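Local structure of putative transcriptional regulator (Streptomyces coelicolor, 2HXI) at residues E40-G45 and Q116-A121. The protein probably binds DNA at cis-regulatory sites as a transcription factor of the TetR family. Numbering follows the deposited sequence.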
# COMPACT_ATOMS: atom_id res chain seq x y z
N GLU B 40 -11.99 -20.14 0.62
CA GLU B 40 -11.16 -21.27 0.34
C GLU B 40 -10.87 -21.34 -1.13
O GLU B 40 -9.73 -21.54 -1.54
CB GLU B 40 -11.79 -22.55 0.85
CG GLU B 40 -10.95 -23.73 0.34
CD GLU B 40 -11.17 -25.03 1.10
OE1 GLU B 40 -12.11 -25.12 1.91
OE2 GLU B 40 -10.40 -25.96 0.85
N LEU B 41 -11.89 -21.12 -1.96
CA LEU B 41 -11.65 -21.13 -3.41
C LEU B 41 -10.61 -20.13 -3.82
O LEU B 41 -9.77 -20.42 -4.69
CB LEU B 41 -12.95 -20.92 -4.22
CG LEU B 41 -13.89 -22.11 -4.05
CD1 LEU B 41 -15.25 -21.75 -4.65
CD2 LEU B 41 -13.33 -23.37 -4.76
N LEU B 42 -10.65 -18.94 -3.19
CA LEU B 42 -9.70 -17.89 -3.44
C LEU B 42 -8.24 -18.19 -3.03
O LEU B 42 -7.32 -17.61 -3.61
CB LEU B 42 -10.19 -16.57 -2.84
CG LEU B 42 -11.26 -15.86 -3.67
CD1 LEU B 42 -12.20 -15.02 -2.78
CD2 LEU B 42 -10.75 -14.94 -4.82
N LEU B 43 -8.06 -19.04 -2.02
CA LEU B 43 -6.73 -19.50 -1.65
C LEU B 43 -6.06 -20.05 -2.89
O LEU B 43 -5.34 -19.33 -3.59
CB LEU B 43 -6.80 -20.57 -0.58
CG LEU B 43 -6.71 -20.07 0.84
CD1 LEU B 43 -6.53 -21.23 1.78
CD2 LEU B 43 -5.55 -19.10 1.02
N ALA B 44 -6.38 -21.31 -3.20
CA ALA B 44 -5.71 -22.03 -4.27
C ALA B 44 -6.29 -21.56 -5.57
O ALA B 44 -7.43 -21.91 -5.92
CB ALA B 44 -5.88 -23.54 -4.12
N GLY B 45 -5.52 -20.73 -6.27
CA GLY B 45 -6.02 -20.07 -7.46
C GLY B 45 -5.82 -20.90 -8.72
O GLY B 45 -6.19 -22.08 -8.78
N GLN B 116 -3.83 -14.52 0.61
CA GLN B 116 -5.07 -14.00 0.04
C GLN B 116 -4.84 -12.62 -0.59
O GLN B 116 -5.52 -11.63 -0.24
CB GLN B 116 -6.20 -13.95 1.09
CG GLN B 116 -6.67 -15.29 1.61
CD GLN B 116 -7.68 -15.92 0.67
OE1 GLN B 116 -7.76 -15.54 -0.50
NE2 GLN B 116 -8.51 -16.84 1.20
N PRO B 117 -3.92 -12.54 -1.57
CA PRO B 117 -3.56 -11.26 -2.21
C PRO B 117 -4.73 -10.51 -2.84
O PRO B 117 -4.84 -9.29 -2.66
CB PRO B 117 -2.53 -11.68 -3.28
CG PRO B 117 -2.70 -13.09 -3.45
CD PRO B 117 -3.09 -13.64 -2.12
N GLN B 118 -5.62 -11.21 -3.53
CA GLN B 118 -6.78 -10.58 -4.13
C GLN B 118 -7.69 -9.87 -3.07
O GLN B 118 -8.03 -8.68 -3.19
CB GLN B 118 -7.59 -11.56 -4.96
CG GLN B 118 -8.74 -10.86 -5.62
CD GLN B 118 -9.46 -11.71 -6.68
OE1 GLN B 118 -8.98 -12.79 -7.08
NE2 GLN B 118 -10.61 -11.22 -7.14
N LEU B 119 -7.99 -10.61 -2.00
CA LEU B 119 -8.83 -10.07 -0.92
C LEU B 119 -8.09 -8.94 -0.21
O LEU B 119 -8.70 -7.98 0.23
CB LEU B 119 -9.21 -11.22 0.04
CG LEU B 119 -10.21 -12.26 -0.52
CD1 LEU B 119 -10.50 -13.34 0.47
CD2 LEU B 119 -11.55 -11.59 -1.00
N ALA B 120 -6.77 -9.02 -0.15
CA ALA B 120 -5.95 -7.99 0.53
C ALA B 120 -6.19 -6.65 -0.17
O ALA B 120 -6.35 -5.63 0.50
CB ALA B 120 -4.51 -8.33 0.50
N ALA B 121 -6.22 -6.70 -1.49
CA ALA B 121 -6.48 -5.52 -2.34
C ALA B 121 -7.88 -4.91 -2.12
O ALA B 121 -8.06 -3.68 -2.07
CB ALA B 121 -6.28 -5.92 -3.81
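L42 meets three side chains of 116-121, each with a different atom. Its CD1 rests on the isopropyl end of L119, 3.9 Å from CD2, the two side chains crossing at about a right angle. Its CD2 touches the amide end of Q118, 3.6 Å from OE1, again with the chains crosswise. Its CB lies 3.5 Å from OE1 of Q116, a van der Waals approach of a methylene to an amide oxygen. L43 starts out pointing away from helix 117-126, but its branched end comes back toward Q116: CD2 and CG of L43 each lie 3.7 Å from NE2 of Q116, the two side chains crossing at about a right angle. The Q116 amide lies against CB and C of L42 through OE1 and against CG and CD2 of L43 through NE2. The bend at chi2 (-84°) carries the amide toward helix 31-43, where NE2 donates a hydrogen bond to the carbonyl oxygen of A39, one residue before E40. In the TetR-family architecture this is a junction between the N-terminal DNA-binding region, whose first helix is 31-43, and the helical C-terminal domain, represented here by the first turn of helix 117-126. With an alanine in place of Q116, the carbonyl oxygen of A39 would probably lose this donor, and a gap would be likely to open beside L42 and L43. Q116 sits at the N-cap position, and its carbonyl oxygen accepts from N of A120 at 2.9 Å, which ties the residue into the first helical turn. Q118 reaches L42 as an extended chain, with CG anti to the backbone N (chi1 -177°). Helix 73-88 also packs here: I84 touches Q116 and L119, V80 touches L119 and L77 touches Q118. On the side of helix 31-43, F50 from the following loop lies against L42.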